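Local structure of flavin-nucleotide-binding protein (Azotobacter vinelandii, 6RK0) at residues 36-41 with 112-117; 30-35 with 167-172; 92-97 with 196-201. The protein binds FAD and heme b as a flavocytochrome and probably acts as a low-potential terminal oxidase associated with the iron-only nitrogenase. All coordinates share one frame; numbering follows the deposited sequence. Where two conformers were deposited one is given.

Contact 1: 36-41 with 112-117. With FAD (flavin-adenine dinucleotide), chain G.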
loop_
_atom_site.group_PDB
_atom_site.type_symbol
_atom_site.label_atom_id
_atom_site.label_comp_id
_atom_site.label_asym_id
_atom_site.label_seq_id
_atom_site.Cartn_x
_atom_site.Cartn_y
_atom_site.Cartn_z
ATOM N N LYS A 36 -5.686 -12.273 -11.157
ATOM C CA LYS A 36 -5.674 -11.274 -12.229
ATOM C C LYS A 36 -6.604 -10.109 -11.931
ATOM O O LYS A 36 -6.277 -8.955 -12.229
ATOM C CB LYS A 36 -6.039 -11.923 -13.570
ATOM C CG LYS A 36 -4.974 -12.853 -14.065
ATOM C CD LYS A 36 -5.392 -13.534 -15.377
ATOM C CE LYS A 36 -4.301 -14.443 -15.904
ATOM N NZ LYS A 36 -4.713 -14.976 -17.235
ATOM N N ALA A 37 -7.777 -10.381 -11.352
ATOM C CA ALA A 37 -8.718 -9.298 -11.092
ATOM C C ALA A 37 -8.176 -8.317 -10.066
ATOM O O ALA A 37 -8.413 -7.103 -10.174
ATOM C CB ALA A 37 -10.062 -9.841 -10.634
ATOM N N ILE A 38 -7.439 -8.798 -9.059
ATOM C CA ILE A 38 -6.849 -7.881 -8.089
ATOM C C ILE A 38 -5.699 -7.113 -8.729
ATOM O O ILE A 38 -5.607 -5.886 -8.615
ATOM C CB ILE A 38 -6.419 -8.638 -6.821
ATOM C CG1 ILE A 38 -7.623 -9.308 -6.138
ATOM C CG2 ILE A 38 -5.719 -7.701 -5.860
ATOM C CD1 ILE A 38 -7.297 -10.259 -4.998
ATOM N N LEU A 39 -4.817 -7.824 -9.437
ATOM C CA LEU A 39 -3.694 -7.160 -10.085
ATOM C C LEU A 39 -4.165 -6.109 -11.091
ATOM O O LEU A 39 -3.518 -5.075 -11.265
ATOM C CB LEU A 39 -2.833 -8.194 -10.784
ATOM C CG LEU A 39 -2.102 -9.194 -9.881
ATOM C CD1 LEU A 39 -1.413 -10.229 -10.749
ATOM C CD2 LEU A 39 -1.097 -8.479 -8.965
ATOM N N ASP A 40 -5.282 -6.357 -11.767
ATOM C CA ASP A 40 -5.737 -5.461 -12.812
ATOM C C ASP A 40 -6.448 -4.239 -12.245
ATOM O O ASP A 40 -6.688 -3.294 -12.984
ATOM C CB ASP A 40 -6.672 -6.196 -13.768
ATOM C CG ASP A 40 -5.955 -7.224 -14.629
ATOM O OD1 ASP A 40 -4.704 -7.218 -14.663
ATOM O OD2 ASP A 40 -6.668 -8.039 -15.276
ATOM N N ALA A 41 -6.790 -4.234 -10.963
ATOM C CA ALA A 41 -7.573 -3.176 -10.353
ATOM C C ALA A 41 -6.766 -1.975 -9.893
ATOM O O ALA A 41 -7.371 -0.945 -9.568
ATOM C CB ALA A 41 -8.370 -3.716 -9.180
ATOM N N ARG A 112 -8.959 -6.508 -0.682
ATOM C CA ARG A 112 -8.438 -7.504 -1.621
ATOM C C ARG A 112 -6.930 -7.456 -1.535
ATOM O O ARG A 112 -6.357 -6.358 -1.587
ATOM C CB ARG A 112 -8.871 -7.174 -3.063
ATOM C CG ARG A 112 -10.361 -7.314 -3.303
ATOM C CD ARG A 112 -10.812 -6.532 -4.528
ATOM N NE ARG A 112 -10.847 -5.112 -4.215
ATOM C CZ ARG A 112 -11.006 -4.168 -5.138
ATOM N NH1 ARG A 112 -10.976 -4.478 -6.437
ATOM N NH2 ARG A 112 -11.174 -2.912 -4.781
ATOM N N SER A 113 -6.264 -8.602 -1.439
ATOM C CA SER A 113 -4.811 -8.590 -1.454
ATOM C C SER A 113 -4.265 -9.832 -2.120
ATOM O O SER A 113 -4.839 -10.931 -1.998
ATOM C CB SER A 113 -4.169 -8.372 -0.108
ATOM O OG SER A 113 -4.487 -9.363 0.783
ATOM N N VAL A 114 -3.147 -9.652 -2.806
ATOM C CA VAL A 114 -2.446 -10.763 -3.440
ATOM C C VAL A 114 -0.965 -10.643 -3.137
ATOM O O VAL A 114 -0.408 -9.535 -3.128
ATOM C CB VAL A 114 -2.741 -10.865 -4.954
ATOM C CG1 VAL A 114 -2.337 -9.591 -5.688
ATOM C CG2 VAL A 114 -2.085 -12.127 -5.575
ATOM N N MET A 115 -0.340 -11.791 -2.875
ATOM C CA MET A 115 1.108 -11.902 -2.731
ATOM C C MET A 115 1.583 -12.819 -3.845
ATOM O O MET A 115 1.080 -13.940 -4.002
ATOM C CB MET A 115 1.521 -12.461 -1.373
ATOM C CG MET A 115 1.164 -11.539 -0.224
ATOM S SD MET A 115 1.668 -12.275 1.334
ATOM C CE MET A 115 1.037 -11.063 2.503
ATOM N N LEU A 116 2.569 -12.348 -4.589
ATOM C CA LEU A 116 3.280 -13.104 -5.620
ATOM C C LEU A 116 4.678 -13.387 -5.136
ATOM O O LEU A 116 5.402 -12.466 -4.718
ATOM C CB LEU A 116 3.394 -12.291 -6.915
ATOM C CG LEU A 116 2.126 -11.738 -7.515
ATOM C CD1 LEU A 116 2.420 -11.006 -8.795
ATOM C CD2 LEU A 116 1.056 -12.805 -7.716
ATOM N N LEU A 117 5.079 -14.656 -5.174
ATOM C CA LEU A 117 6.388 -15.054 -4.681
ATOM C C LEU A 117 7.243 -15.604 -5.815
ATOM O O LEU A 117 6.729 -16.219 -6.760
ATOM C CB LEU A 117 6.257 -16.167 -3.637
ATOM C CG LEU A 117 5.456 -15.801 -2.397
ATOM C CD1 LEU A 117 5.632 -16.840 -1.353
ATOM C CD2 LEU A 117 5.691 -14.361 -1.856
HETATM P PA FAD G . -0.255 -16.882 7.335
HETATM O O1A FAD G . -1.592 -17.464 7.065
HETATM O O2A FAD G . 0.602 -17.544 8.365
HETATM O O5B FAD G . 0.549 -16.733 5.972
HETATM C C5B FAD G . 0.779 -17.903 5.158
HETATM C C4B FAD G . 0.694 -17.518 3.704
HETATM O O4B FAD G . -0.613 -16.970 3.436
HETATM C C3B FAD G . 1.640 -16.416 3.255
HETATM O O3B FAD G . 2.959 -16.884 3.060
HETATM C C2B FAD G . 0.938 -15.890 2.007
HETATM O O2B FAD G . 1.262 -16.713 0.913
HETATM C C1B FAD G . -0.537 -16.021 2.387
HETATM N N9A FAD G . -1.109 -14.767 2.878
HETATM C C8A FAD G . -1.108 -14.278 4.153
HETATM N N7A FAD G . -1.644 -13.088 4.251
HETATM C C5A FAD G . -2.007 -12.766 2.957
HETATM C C6A FAD G . -2.625 -11.623 2.396
HETATM N N6A FAD G . -2.971 -10.526 3.096
HETATM N N1A FAD G . -2.831 -11.621 1.058
HETATM C C2A FAD G . -2.467 -12.692 0.349
HETATM N N3A FAD G . -1.877 -13.818 0.755
HETATM C C4A FAD G . -1.687 -13.793 2.098
HETATM N N1 FAD G . -3.805 -8.522 9.689
HETATM C C2 FAD G . -3.680 -8.253 11.024
HETATM O O2 FAD G . -3.314 -9.119 11.831
HETATM N N3 FAD G . -3.931 -6.984 11.498
HETATM C C4 FAD G . -4.311 -5.924 10.734
HETATM O O4 FAD G . -4.455 -4.800 11.215
HETATM C C4X FAD G . -4.494 -6.239 9.334
HETATM N N5 FAD G . -4.907 -5.260 8.507
HETATM C C5X FAD G . -4.995 -5.555 7.145
HETATM C C6 FAD G . -5.356 -4.530 6.250
HETATM C C7 FAD G . -5.428 -4.767 4.879
HETATM C C7M FAD G . -5.839 -3.654 3.938
HETATM C C8 FAD G . -5.119 -6.055 4.389
HETATM C C8M FAD G . -5.099 -6.338 2.926
HETATM C C9 FAD G . -4.800 -7.074 5.283
HETATM C C9A FAD G . -4.710 -6.839 6.642
HETATM N N10 FAD G . -4.389 -7.857 7.568
HETATM C C10 FAD G . -4.195 -7.558 8.905
HETATM C "C1'" FAD G . -4.111 -9.239 7.142
HETATM C "C2'" FAD G . -2.624 -9.498 6.976
HETATM O "O2'" FAD G . -2.198 -9.013 5.715
HETATM C "C3'" FAD G . -2.329 -10.993 7.068
HETATM O "O3'" FAD G . -3.086 -11.686 6.086
HETATM C "C4'" FAD G . -2.630 -11.579 8.442
HETATM O "O4'" FAD G . -2.008 -10.779 9.449
HETATM C "C5'" FAD G . -2.096 -12.983 8.561
HETATM O "O5'" FAD G . -0.689 -12.996 8.236
HETATM P P FAD G . 0.223 -14.239 8.566
HETATM O O1P FAD G . 0.121 -14.635 10.015
HETATM O O2P FAD G . 1.604 -13.939 8.001
HETATM O O3P FAD G . -0.477 -15.345 7.651
HETATM O O HOH W 1 -10.537 -6.904 -7.949
#
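I38 and L39 meet R112, V114 and L116 where helix 32-40 packs on the antiparallel sheet of the split β-barrel characteristic of the pyridoxamine 5'-phosphate oxidase family. The axes of helix 36-40 and strand 112-117 approach to 8.3 Å at a crossing angle of -102°, so the helix lies athwart the strand. I38 slides past R112 in the opposite direction, its CG1 3.9 Å from R112 CB, while its CD1 reaches the carbonyl oxygen of S113. V114 was modelled in two conformers; in the one considered here its CG1 takes I38 CG2 at 3.9 Å and L39 CD2 at 3.7 Å, with the L39 side chain crossing it at about a right angle. These two contacts hold for that conformer and are to that extent uncertain. L39 CD2 also faces L116 CD1 at a looser 4.3 Å.

Polar links are indirect. A water sits in the plane of the R112 guanidinium, at its edge, accepting from NH1 at 2.9 Å and giving a weak bond to A37 O. A41 CB approaches the same NH1 obliquely. R112 NH2 forms salt bridges with D96 OD1 and the terminal carboxylate of G225. Backbone bonds to strands 88-100 and 169-174 fix the strand on both sides.

Strand alternation then divides the labour: R112, V114 and L116 face the helix, whereas S113 and M115 point away from it to the FAD adenine. S113 OG donates to FAD N1A at 2.8 Å. M115, extended beyond CG and packed on V57 of the second subunit, brings its CE to 3.5 Å from FAD C5A.

Contact 2: 30-35 with 167-172. With FAD (flavin-adenine dinucleotide), chain G.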
loop_
_atom_site.group_PDB
_atom_site.type_symbol
_atom_site.label_atom_id
_atom_site.label_comp_id
_atom_site.label_asym_id
_atom_site.label_seq_id
_atom_site.Cartn_x
_atom_site.Cartn_y
_atom_site.Cartn_z
ATOM N N TYR A 30 -7.076 -18.828 -4.570
ATOM C CA TYR A 30 -5.895 -19.165 -5.338
ATOM C C TYR A 30 -6.160 -19.192 -6.833
ATOM O O TYR A 30 -5.209 -19.361 -7.622
ATOM C CB TYR A 30 -5.325 -20.527 -4.907
ATOM C CG TYR A 30 -5.016 -20.583 -3.434
ATOM C CD1 TYR A 30 -3.905 -19.924 -2.902
ATOM C CD2 TYR A 30 -5.837 -21.291 -2.580
ATOM C CE1 TYR A 30 -3.604 -19.990 -1.534
ATOM C CE2 TYR A 30 -5.563 -21.359 -1.217
ATOM C CZ TYR A 30 -4.430 -20.716 -0.718
ATOM O OH TYR A 30 -4.109 -20.800 0.612
ATOM N N ASP A 31 -7.422 -19.080 -7.246
ATOM C CA ASP A 31 -7.747 -19.135 -8.661
ATOM C C ASP A 31 -7.145 -17.945 -9.398
ATOM O O ASP A 31 -7.154 -16.803 -8.915
ATOM C CB ASP A 31 -9.258 -19.164 -8.849
ATOM C CG ASP A 31 -9.957 -18.028 -8.145
ATOM O OD1 ASP A 31 -9.916 -17.953 -6.894
ATOM O OD2 ASP A 31 -10.524 -17.181 -8.859
ATOM N N GLN A 32 -6.650 -18.222 -10.600
ATOM C CA GLN A 32 -5.977 -17.168 -11.351
ATOM C C GLN A 32 -6.946 -16.066 -11.782
ATOM O O GLN A 32 -6.513 -14.923 -11.958
ATOM C CB GLN A 32 -5.070 -17.802 -12.411
ATOM C CG GLN A 32 -3.778 -18.539 -11.773
ATOM C CD GLN A 32 -2.597 -17.575 -11.367
ATOM O OE1 GLN A 32 -2.197 -16.769 -12.203
ATOM N NE2 GLN A 32 -2.028 -17.681 -10.105
ATOM N N GLU A 33 -8.254 -16.336 -11.891
ATOM C CA GLU A 33 -9.190 -15.254 -12.181
ATOM C C GLU A 33 -9.162 -14.190 -11.088
ATOM O O GLU A 33 -9.158 -12.990 -11.381
ATOM C CB GLU A 33 -10.600 -15.826 -12.333
ATOM C CG GLU A 33 -11.612 -14.777 -12.684
ATOM C CD GLU A 33 -12.998 -15.352 -12.909
ATOM O OE1 GLU A 33 -13.137 -16.592 -13.103
ATOM O OE2 GLU A 33 -13.955 -14.552 -12.894
ATOM N N THR A 34 -9.139 -14.611 -9.826
ATOM C CA THR A 34 -9.064 -13.659 -8.721
ATOM C C THR A 34 -7.707 -12.956 -8.686
ATOM O O THR A 34 -7.636 -11.736 -8.495
ATOM C CB THR A 34 -9.372 -14.346 -7.393
ATOM O OG1 THR A 34 -10.700 -14.889 -7.441
ATOM C CG2 THR A 34 -9.269 -13.331 -6.231
ATOM N N VAL A 35 -6.626 -13.702 -8.877
ATOM C CA VAL A 35 -5.292 -13.096 -8.910
ATOM C C VAL A 35 -5.268 -11.965 -9.918
ATOM O O VAL A 35 -4.861 -10.841 -9.628
ATOM C CB VAL A 35 -4.226 -14.165 -9.225
ATOM C CG1 VAL A 35 -2.866 -13.565 -9.488
ATOM C CG2 VAL A 35 -4.177 -15.231 -8.126
ATOM N N ALA A 167 2.255 -17.037 -11.098
ATOM C CA ALA A 167 1.774 -18.379 -10.796
ATOM C C ALA A 167 1.814 -18.708 -9.307
ATOM O O ALA A 167 0.919 -19.398 -8.811
ATOM C CB ALA A 167 2.606 -19.387 -11.565
ATOM N N GLU A 168 2.854 -18.286 -8.588
ATOM C CA GLU A 168 2.990 -18.666 -7.179
ATOM C C GLU A 168 2.352 -17.557 -6.343
ATOM O O GLU A 168 3.023 -16.696 -5.793
ATOM C CB GLU A 168 4.444 -18.923 -6.800
ATOM C CG GLU A 168 4.521 -19.665 -5.484
ATOM C CD GLU A 168 5.907 -19.895 -4.945
ATOM O OE1 GLU A 168 6.912 -19.475 -5.556
ATOM O OE2 GLU A 168 6.001 -20.477 -3.841
ATOM N N ALA A 169 1.028 -17.588 -6.311
ATOM C CA ALA A 169 0.231 -16.479 -5.769
ATOM C C ALA A 169 -0.782 -16.965 -4.747
ATOM O O ALA A 169 -1.446 -17.991 -4.931
ATOM C CB ALA A 169 -0.576 -15.810 -6.904
ATOM N N SER A 170 -0.958 -16.157 -3.705
ATOM C CA SER A 170 -2.056 -16.322 -2.761
ATOM C C SER A 170 -2.846 -15.027 -2.713
ATOM O O SER A 170 -2.261 -13.930 -2.710
ATOM C CB SER A 170 -1.552 -16.680 -1.372
ATOM O OG SER A 170 -0.610 -15.739 -0.905
ATOM N N CYS A 171 -4.171 -15.150 -2.626
ATOM C CA CYS A 171 -5.020 -14.000 -2.377
ATOM C C CYS A 171 -5.807 -14.172 -1.093
ATOM O O CYS A 171 -6.138 -15.308 -0.705
ATOM C CB CYS A 171 -6.037 -13.748 -3.481
ATOM S SG CYS A 171 -5.412 -13.834 -5.148
ATOM N N LYS A 172 -6.177 -13.052 -0.469
ATOM C CA LYS A 172 -7.204 -13.022 0.546
ATOM C C LYS A 172 -8.151 -11.903 0.180
ATOM O O LYS A 172 -7.713 -10.826 -0.248
ATOM C CB LYS A 172 -6.660 -12.821 1.992
ATOM C CG LYS A 172 -5.894 -14.023 2.520
ATOM C CD LYS A 172 -5.236 -13.765 3.852
ATOM C CE LYS A 172 -6.174 -13.665 5.077
ATOM N NZ LYS A 172 -5.387 -13.384 6.317
HETATM P PA FAD G . -0.255 -16.882 7.335
HETATM O O1A FAD G . -1.592 -17.464 7.065
HETATM O O2A FAD G . 0.602 -17.544 8.365
HETATM O O5B FAD G . 0.549 -16.733 5.972
HETATM C C5B FAD G . 0.779 -17.903 5.158
HETATM C C4B FAD G . 0.694 -17.518 3.704
HETATM O O4B FAD G . -0.613 -16.970 3.436
HETATM C C3B FAD G . 1.640 -16.416 3.255
HETATM O O3B FAD G . 2.959 -16.884 3.060
HETATM C C2B FAD G . 0.938 -15.890 2.007
HETATM O O2B FAD G . 1.262 -16.713 0.913
HETATM C C1B FAD G . -0.537 -16.021 2.387
HETATM N N9A FAD G . -1.109 -14.767 2.878
HETATM C C8A FAD G . -1.108 -14.278 4.153
HETATM N N7A FAD G . -1.644 -13.088 4.251
HETATM C C5A FAD G . -2.007 -12.766 2.957
HETATM C C6A FAD G . -2.625 -11.623 2.396
HETATM N N6A FAD G . -2.971 -10.526 3.096
HETATM N N1A FAD G . -2.831 -11.621 1.058
HETATM C C2A FAD G . -2.467 -12.692 0.349
HETATM N N3A FAD G . -1.877 -13.818 0.755
HETATM C C4A FAD G . -1.687 -13.793 2.098
HETATM N N1 FAD G . -3.805 -8.522 9.689
HETATM C C2 FAD G . -3.680 -8.253 11.024
HETATM O O2 FAD G . -3.314 -9.119 11.831
HETATM N N3 FAD G . -3.931 -6.984 11.498
HETATM C C4 FAD G . -4.311 -5.924 10.734
HETATM O O4 FAD G . -4.455 -4.800 11.215
HETATM C C4X FAD G . -4.494 -6.239 9.334
HETATM N N5 FAD G . -4.907 -5.260 8.507
HETATM C C5X FAD G . -4.995 -5.555 7.145
HETATM C C6 FAD G . -5.356 -4.530 6.250
HETATM C C7 FAD G . -5.428 -4.767 4.879
HETATM C C7M FAD G . -5.839 -3.654 3.938
HETATM C C8 FAD G . -5.119 -6.055 4.389
HETATM C C8M FAD G . -5.099 -6.338 2.926
HETATM C C9 FAD G . -4.800 -7.074 5.283
HETATM C C9A FAD G . -4.710 -6.839 6.642
HETATM N N10 FAD G . -4.389 -7.857 7.568
HETATM C C10 FAD G . -4.195 -7.558 8.905
HETATM C "C1'" FAD G . -4.111 -9.239 7.142
HETATM C "C2'" FAD G . -2.624 -9.498 6.976
HETATM O "O2'" FAD G . -2.198 -9.013 5.715
HETATM C "C3'" FAD G . -2.329 -10.993 7.068
HETATM O "O3'" FAD G . -3.086 -11.686 6.086
HETATM C "C4'" FAD G . -2.630 -11.579 8.442
HETATM O "O4'" FAD G . -2.008 -10.779 9.449
HETATM C "C5'" FAD G . -2.096 -12.983 8.561
HETATM O "O5'" FAD G . -0.689 -12.996 8.236
HETATM P P FAD G . 0.223 -14.239 8.566
HETATM O O1P FAD G . 0.121 -14.635 10.015
HETATM O O2P FAD G . 1.604 -13.939 8.001
HETATM O O3P FAD G . -0.477 -15.345 7.651
HETATM O O HOH W 2 -2.489 -19.008 -7.372
#
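Y30 CA stands 5.4 Å from S170 CA, and the backbones part from there, Q32 CA lying 7.9 Å from A167 CA. A water bridges the two segments, donating to Y30 O and A169 O and accepting from Q32 NE2, whose stronger partner is I166 O. V35 CG2 carries the apolar packing, 3.5 Å from C171 SG and 3.8 Å from A169 CB; T34 CG2 touches the same sulfur more loosely. The Y30 ring turns its edge to the strand, CD1 lying 3.7 Å from A169 O near the ring plane, while its hydroxyl bonds V21 N.

The contact seats the first turn of helix 32-40 on strand 169-174 of the barrel sheet. D31 is the N-cap: its OD2 receives T34 N from above the carboxylate plane and T34 OG1, at 2.7 Å, on the syn side, both from one face of that plane. Both bonds hold T34 to the cap.

Beyond the helix, the strand serves the cofactors. S170 OG donates to FAD N3A at 2.8 Å and accepts from the ribose O2B. K172 runs past the adenine, CD beside C5A, and a bend at chi3 (72°) sets CE so that NZ reaches FAD O3' at 2.9 Å as well as the heme oxygen O2A. An alanine here would take CG and CD away from beside the adenine and would probably leave FAD O3' and heme O2A without their shared donor.

Contact 3: 92-97 with 196-201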
loop_
_atom_site.group_PDB
_atom_site.type_symbol
_atom_site.label_atom_id
_atom_site.label_comp_id
_atom_site.label_asym_id
_atom_site.label_seq_id
_atom_site.Cartn_x
_atom_site.Cartn_y
_atom_site.Cartn_z
ATOM N N VAL A 92 0.176 -6.737 -3.452
ATOM C CA VAL A 92 -0.744 -5.735 -3.953
ATOM C C VAL A 92 -1.943 -5.753 -3.040
ATOM O O VAL A 92 -2.622 -6.779 -2.919
ATOM C CB VAL A 92 -1.140 -6.014 -5.413
ATOM C CG1 VAL A 92 -2.175 -4.995 -5.856
ATOM C CG2 VAL A 92 0.096 -5.977 -6.314
ATOM N N SER A 93 -2.224 -4.617 -2.403
ATOM C CA SER A 93 -3.347 -4.500 -1.477
ATOM C C SER A 93 -4.306 -3.408 -1.935
ATOM O O SER A 93 -3.899 -2.353 -2.425
ATOM C CB SER A 93 -2.920 -4.226 -0.046
ATOM O OG SER A 93 -2.139 -3.103 0.044
ATOM N N LEU A 94 -5.592 -3.631 -1.670
ATOM C CA LEU A 94 -6.653 -2.633 -1.798
ATOM C C LEU A 94 -7.494 -2.656 -0.545
ATOM O O LEU A 94 -8.081 -3.691 -0.192
ATOM C CB LEU A 94 -7.513 -2.825 -3.039
ATOM C CG LEU A 94 -6.826 -2.467 -4.351
ATOM C CD1 LEU A 94 -7.617 -2.986 -5.530
ATOM C CD2 LEU A 94 -6.581 -0.961 -4.461
ATOM N N LEU A 95 -7.598 -1.505 0.113
ATOM C CA LEU A 95 -8.466 -1.312 1.277
ATOM C C LEU A 95 -9.845 -0.887 0.791
ATOM O O LEU A 95 -9.982 0.140 0.116
ATOM C CB LEU A 95 -7.839 -0.269 2.198
ATOM C CG LEU A 95 -8.686 0.154 3.380
ATOM C CD1 LEU A 95 -9.059 -1.040 4.298
ATOM C CD2 LEU A 95 -7.937 1.228 4.173
ATOM N N ASP A 96 -10.881 -1.668 1.137
ATOM C CA ASP A 96 -12.222 -1.476 0.604
ATOM C C ASP A 96 -13.255 -1.019 1.640
ATOM O O ASP A 96 -14.352 -0.626 1.257
ATOM C CB ASP A 96 -12.732 -2.740 -0.089
ATOM C CG ASP A 96 -11.849 -3.177 -1.264
ATOM O OD1 ASP A 96 -11.343 -2.264 -1.982
ATOM O OD2 ASP A 96 -11.681 -4.400 -1.495
ATOM N N GLY A 97 -12.951 -1.078 2.941
ATOM C CA GLY A 97 -13.899 -0.584 3.925
ATOM C C GLY A 97 -13.406 -0.861 5.321
ATOM O O GLY A 97 -12.587 -1.750 5.535
ATOM N N ILE A 196 -14.614 2.354 1.562
ATOM C CA ILE A 196 -13.418 3.147 1.214
ATOM C C ILE A 196 -13.079 2.796 -0.227
ATOM O O ILE A 196 -13.110 1.614 -0.595
ATOM C CB ILE A 196 -12.238 2.751 2.134
ATOM C CG1 ILE A 196 -12.541 3.097 3.593
ATOM C CG2 ILE A 196 -10.904 3.356 1.636
ATOM C CD1 ILE A 196 -11.602 2.434 4.604
ATOM N N ARG A 197 -12.684 3.795 -1.016
ATOM C CA ARG A 197 -12.202 3.518 -2.360
ATOM C C ARG A 197 -11.254 4.622 -2.797
ATOM O O ARG A 197 -11.264 5.733 -2.264
ATOM C CB ARG A 197 -13.354 3.408 -3.359
ATOM C CG ARG A 197 -14.109 4.692 -3.523
ATOM C CD ARG A 197 -15.267 4.504 -4.449
ATOM N NE ARG A 197 -15.986 5.746 -4.634
ATOM C CZ ARG A 197 -17.181 5.830 -5.216
ATOM N NH1 ARG A 197 -17.777 4.741 -5.677
ATOM N NH2 ARG A 197 -17.796 6.999 -5.317
ATOM N N TYR A 198 -10.478 4.329 -3.841
ATOM C CA TYR A 198 -9.766 5.408 -4.519
ATOM C C TYR A 198 -10.741 6.241 -5.343
ATOM O O TYR A 198 -11.687 5.733 -5.940
ATOM C CB TYR A 198 -8.693 4.838 -5.442
ATOM C CG TYR A 198 -7.408 4.466 -4.766
ATOM C CD1 TYR A 198 -6.637 5.433 -4.118
ATOM C CD2 TYR A 198 -6.931 3.161 -4.785
ATOM C CE1 TYR A 198 -5.432 5.121 -3.511
ATOM C CE2 TYR A 198 -5.729 2.841 -4.197
ATOM C CZ TYR A 198 -4.964 3.813 -3.562
ATOM O OH TYR A 198 -3.751 3.509 -2.994
ATOM N N GLN A 199 -10.440 7.536 -5.416
ATOM C CA GLN A 199 -11.146 8.499 -6.251
ATOM C C GLN A 199 -10.128 9.245 -7.098
ATOM O O GLN A 199 -9.101 9.690 -6.603
ATOM C CB GLN A 199 -11.890 9.508 -5.329
ATOM C CG GLN A 199 -12.663 10.567 -6.095
ATOM C CD GLN A 199 -13.404 11.503 -5.183
ATOM O OE1 GLN A 199 -12.931 11.827 -4.089
ATOM N NE2 GLN A 199 -14.576 11.968 -5.637
ATOM N N VAL A 200 -10.462 9.400 -8.358
ATOM C CA VAL A 200 -9.660 10.173 -9.285
ATOM C C VAL A 200 -10.383 11.490 -9.512
ATOM O O VAL A 200 -11.607 11.504 -9.685
ATOM C CB VAL A 200 -9.510 9.375 -10.583
ATOM C CG1 VAL A 200 -8.992 10.169 -11.645
ATOM C CG2 VAL A 200 -8.659 8.211 -10.378
ATOM N N LEU A 201 -9.657 12.601 -9.442
ATOM C CA LEU A 201 -10.234 13.921 -9.617
ATOM C C LEU A 201 -9.945 14.429 -11.019
ATOM O O LEU A 201 -9.109 13.865 -11.736
ATOM C CB LEU A 201 -9.674 14.865 -8.551
ATOM C CG LEU A 201 -9.999 14.461 -7.103
ATOM C CD1 LEU A 201 -9.374 15.451 -6.140
ATOM C CD2 LEU A 201 -11.500 14.349 -6.860
HETATM O O HOH W 3 -3.541 0.838 -2.478
HETATM O O HOH W 4 -12.388 0.078 -2.721
#
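Y198 turns the edge of its ring to L94, whose CD2 lies near the ring plane, 3.9 Å from CE2; the two side chains cross at about a right angle. The ring itself stacks with Y198 of the second subunit. Its hydroxyl shares a water with S93 O, at 2.7 Å from Y198 OH.

The strands diverge, their directions 122° apart, and pair directly only near G97. There I196 N donates to D96 O at 3.0 Å, nearly straight (167°) but from 63° above the carbonyl plane. I196 O receives the CA-H of D96 and a water that also donates to D96 OD1, a carboxylate oxygen in salt bridge with R112.

D96 and G97 together face N110 in a classic β bulge, on the side where strand 88-100 pairs with strand 108-118. A further partner, strand 192-200, carries the sheet across the dimer interface through an antiparallel ladder with the second subunit. I196 packs over the bulge: its CD1 lies 3.8 Å from G97 C and 3.9 Å from L95 CD2, while CG2 rests on L95 O at 3.7 Å.

In the fold
Contacts 1 and 2 share helix 32-40 and set it on two neighbouring strands, 108-118 and 169-174, joined by backbone hydrogen bonds. Contact 1, near the centre of the chain, is buried and mostly aliphatic; contact 2, farther out and partly buried, adds an N-cap, a ring edge and a sulfur. Both strands also present residues to FAD. Contact 3 differs in kind: it is strand against strand, buried although its centre lies about 12 Å from that of the chain, with one backbone hydrogen bond amid aliphatic and ring-edge packing, and it leads into the second subunit. It meets contact 1, A41 packing on L94, but does not touch contact 2. Waters bridge all three.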